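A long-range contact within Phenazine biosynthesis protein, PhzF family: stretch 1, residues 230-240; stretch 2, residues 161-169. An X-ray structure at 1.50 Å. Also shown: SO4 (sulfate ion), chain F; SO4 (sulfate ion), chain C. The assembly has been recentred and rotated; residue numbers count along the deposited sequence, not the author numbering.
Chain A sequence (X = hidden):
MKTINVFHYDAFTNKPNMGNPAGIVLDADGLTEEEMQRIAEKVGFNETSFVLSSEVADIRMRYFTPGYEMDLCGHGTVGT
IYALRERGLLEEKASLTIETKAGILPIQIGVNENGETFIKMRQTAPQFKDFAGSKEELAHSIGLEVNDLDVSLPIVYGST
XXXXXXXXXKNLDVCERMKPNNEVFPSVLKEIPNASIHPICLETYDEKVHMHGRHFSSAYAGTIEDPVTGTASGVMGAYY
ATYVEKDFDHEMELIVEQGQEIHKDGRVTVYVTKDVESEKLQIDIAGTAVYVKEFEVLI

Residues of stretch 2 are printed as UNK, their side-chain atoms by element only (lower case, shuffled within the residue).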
# COMPACT_ATOMS: atom_id res chain seq x y z
N GLY A 230 16.84 -1.46 20.97
CA GLY A 230 17.01 -0.01 21.09
C GLY A 230 16.05 0.61 22.09
O GLY A 230 16.44 1.50 22.85
N THR A 231 14.80 0.17 22.09
CA THR A 231 13.81 0.69 23.04
C THR A 231 14.29 0.50 24.50
O THR A 231 14.35 1.46 25.30
CB THR A 231 12.43 0.01 22.85
OG1 THR A 231 12.57 -1.42 22.84
CG2 THR A 231 11.78 0.49 21.58
N ALA A 232 14.65 -0.74 24.84
CA ALA A 232 15.08 -1.04 26.21
C ALA A 232 16.37 -0.32 26.57
O ALA A 232 16.59 0.07 27.71
CB ALA A 232 15.23 -2.56 26.41
N SER A 233 17.22 -0.11 25.57
CA SER A 233 18.48 0.59 25.80
C SER A 233 18.22 2.01 26.25
O SER A 233 18.90 2.52 27.14
CB SER A 233 19.30 0.63 24.51
OG SER A 233 19.64 -0.68 24.12
N GLY A 234 17.24 2.65 25.62
CA GLY A 234 16.86 4.01 26.03
C GLY A 234 16.41 4.04 27.48
O GLY A 234 16.78 4.95 28.25
N VAL A 235 15.59 3.05 27.86
CA VAL A 235 15.18 2.92 29.26
C VAL A 235 16.39 2.74 30.18
O VAL A 235 16.46 3.37 31.23
CB VAL A 235 14.17 1.78 29.45
CG1 VAL A 235 13.81 1.60 30.93
CG2 VAL A 235 12.92 2.09 28.62
N MSE A 236 17.36 1.92 29.76
CA MSE A 236 18.55 1.70 30.58
C MSE A 236 19.32 3.00 30.79
O MSE A 236 19.85 3.24 31.87
CB MSE A 236 19.48 0.67 29.94
CG MSE A 236 18.94 -0.73 29.96
SE MSE A 236 19.97 -1.92 28.82
CE MSE A 236 21.63 -1.89 29.84
N GLY A 237 19.38 3.84 29.75
CA GLY A 237 20.07 5.13 29.87
C GLY A 237 19.37 6.03 30.88
O GLY A 237 20.02 6.67 31.71
N ALA A 238 18.05 6.10 30.77
CA ALA A 238 17.28 6.90 31.72
C ALA A 238 17.45 6.37 33.13
O ALA A 238 17.54 7.14 34.08
CB ALA A 238 15.82 6.90 31.35
N TYR A 239 17.46 5.05 33.26
CA TYR A 239 17.64 4.39 34.54
C TYR A 239 19.01 4.76 35.11
O TYR A 239 19.13 5.12 36.29
CB TYR A 239 17.51 2.88 34.35
CG TYR A 239 17.63 2.08 35.62
CD1 TYR A 239 16.49 1.65 36.30
CD2 TYR A 239 18.87 1.72 36.12
CE1 TYR A 239 16.60 0.90 37.47
CE2 TYR A 239 18.99 0.97 37.28
CZ TYR A 239 17.86 0.59 37.96
OH TYR A 239 18.01 -0.17 39.08
N TYR A 240 20.05 4.69 34.29
CA TYR A 240 21.41 5.01 34.71
C TYR A 240 21.49 6.42 35.24
O TYR A 240 22.06 6.67 36.30
CB TYR A 240 22.34 4.84 33.51
CG TYR A 240 23.82 4.90 33.78
CD1 TYR A 240 24.50 3.80 34.29
CD2 TYR A 240 24.55 6.04 33.48
CE1 TYR A 240 25.86 3.84 34.51
CE2 TYR A 240 25.92 6.09 33.70
CZ TYR A 240 26.56 4.99 34.21
OH TYR A 240 27.92 5.02 34.42
N UNK A 161 8.84 4.25 25.24
CA UNK A 161 8.05 3.86 24.07
C UNK A 161 7.42 2.49 24.24
O UNK A 161 6.30 2.25 23.78
N UNK A 162 8.13 1.59 24.92
CA UNK A 162 7.61 0.25 25.24
C UNK A 162 8.00 -0.12 26.66
O UNK A 162 9.09 0.22 27.11
n UNK A 162 8.50 0.26 22.08
c UNK A 162 8.18 -0.76 24.25
c UNK A 162 7.71 -0.50 22.83
o UNK A 162 6.63 -0.93 22.43
N UNK A 163 7.13 -0.84 27.36
CA UNK A 163 7.38 -1.17 28.76
C UNK A 163 8.26 -2.41 28.91
O UNK A 163 7.95 -3.48 28.36
c UNK A 163 6.07 -1.39 29.53
c UNK A 163 4.77 2.96 31.70
c UNK A 163 5.34 -0.11 29.86
c UNK A 163 6.73 1.96 32.73
c UNK A 163 6.69 0.88 31.86
c UNK A 163 5.68 0.83 30.89
c UNK A 163 4.23 0.39 29.23
n UNK A 163 3.87 1.59 29.80
c UNK A 163 5.77 2.99 32.64
c UNK A 163 4.73 1.87 30.83
N UNK A 164 9.35 -2.25 29.67
CA UNK A 164 10.21 -3.38 30.04
C UNK A 164 10.49 -3.31 31.55
O UNK A 164 10.29 -2.27 32.16
c UNK A 164 11.53 -3.36 29.21
c UNK A 164 12.49 -2.27 29.70
o UNK A 164 12.15 -4.65 29.27
N UNK A 165 10.93 -4.41 32.14
CA UNK A 165 11.31 -4.42 33.56
C UNK A 165 12.82 -4.46 33.65
O UNK A 165 13.46 -5.41 33.18
c UNK A 165 9.22 -5.78 34.08
c UNK A 165 10.73 -5.64 34.33
c UNK A 165 10.98 -5.49 35.83
N UNK A 166 13.40 -3.40 34.23
CA UNK A 166 14.82 -3.37 34.48
C UNK A 166 15.08 -4.14 35.78
O UNK A 166 14.61 -3.73 36.84
c UNK A 166 15.32 -1.91 34.63
c UNK A 166 16.79 -1.88 35.02
c UNK A 166 15.78 -1.67 32.09
c UNK A 166 15.07 -1.09 33.34
N UNK A 167 15.82 -5.25 35.68
CA UNK A 167 16.11 -6.13 36.81
C UNK A 167 17.63 -6.18 37.06
O UNK A 167 18.36 -6.93 36.38
c UNK A 167 15.84 -8.46 37.74
c UNK A 167 15.62 -7.56 36.52
c UNK A 167 14.14 -7.55 36.15
N UNK A 168 18.12 -5.38 38.01
CA UNK A 168 19.56 -5.42 38.31
C UNK A 168 20.00 -6.76 38.89
O UNK A 168 19.42 -7.25 39.88
c UNK A 168 18.54 -3.35 39.07
c UNK A 168 17.42 -4.33 38.78
c UNK A 168 19.74 -4.28 39.32
N UNK A 169 21.01 -7.37 38.26
CA UNK A 169 21.63 -8.60 38.77
C UNK A 169 23.11 -8.35 39.13
O UNK A 169 23.69 -7.33 38.76
c UNK A 169 19.97 -10.06 37.54
c UNK A 169 21.45 -9.81 37.80
c UNK A 169 22.19 -9.55 36.51
S SO4 F . 4.23 -1.97 25.09
O1 SO4 F . 3.40 -1.29 24.09
O2 SO4 F . 5.41 -2.53 24.45
O3 SO4 F . 4.56 -1.05 26.16
O4 SO4 F . 3.48 -3.06 25.70
S SO4 C . 14.31 -1.99 18.52
O1 SO4 C . 13.79 -1.75 17.18
O2 SO4 C . 15.73 -2.31 18.57
O3 SO4 C . 13.98 -0.88 19.36
O4 SO4 C . 13.55 -3.12 19.06
O HOH W 1 11.25 1.97 25.58

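Position 161 has no side-chain atoms. Its phi of 146° would jam a CB against the carbonyl O of the preceding residue, so the backbone by itself calls for glycine, and the residue is Gly161.

At position 162 there are two carbons, the second carrying one oxygen and one nitrogen, a short carboxamide. The CA-to-CB bond points toward the helix, and the amide end reaches the methyl of Thr231. One carbon precedes the amide carbon, where glutamine would have two, so this is Asn162, whose ND2 lies 3.3 Å from Thr231 CG2. Its backbone N donates to water 1 (3.2 Å), which in turn makes a weak hydrogen bond to Thr231 O (3.2 Å from the water oxygen), so a single water links the two backbones.

Position 163 bears one carbon followed by fused five- and six-membered rings holding eight carbons and one nitrogen. The CA-to-CB bond points away from the helix, and the rings touch nothing on it; the residue is Trp163. Its backbone N donates a hydrogen bond to O3 of the chain F sulfate at 2.8 Å.

Position 164 has a carbon that carries one oxygen and one carbon. Its CA-to-CB bond points toward the helix, where the side chain meets Ala232 and Val235. The branch at the first carbon, with a hydroxyl and a methyl, defines Thr164. Its CG2 lies 4.3 Å from both Ala232 CB and Val235 CG1, while OG1 is hydrogen-bonded elsewhere in the structure.

At position 165 one carbon carries two more, three in all; its CA-to-CB bond points away from stretch 1, and the group makes no contact there. It is Val165.

Position 166 holds four carbons, forked at the first, with one arm two carbons long. It points toward the helix and meets Val235, Met236 and Tyr239. The beta branch and the longer arm identify Ile166, with chi1 and chi2 both m. Its CG1 packs 3.8 Å from Val235 CG1, and CD1 lies 3.9 Å from CG of the selenomethionine Met236. CG2 sits over one face of the Tyr239 ring, 3.8 Å from the centroid and 14° off the normal, a CH-pi contact.

Position 167 repeats the three-carbon fork of 165 and again points away, giving Val167.

At position 168 three carbons close a ring onto the backbone N, and this ring meets Tyr239; the closure makes it Pro168. Its CG approaches Tyr239 OH at 3.2 Å and Tyr239 CZ at 4.1 Å.

Position 169, another carbon carrying two carbons, is out of reach of the helix; it is Val169.

The alternation of the strand explains the contact: Thr164 and Ile166 face the helix while Trp163, Val165 and Val167 turn from it. Val235 and Tyr239, one helical turn apart, point toward the strand, and Ile166 fills the space beside them, with Met236 contributing from the side. The axes cross at -51° and approach to 9.0 Å. No direct hydrogen bond joins the stretches, so the 396 Å² interface rests chiefly on side-chain packing.

Stretch 2 161-169: GNWTVIVPV
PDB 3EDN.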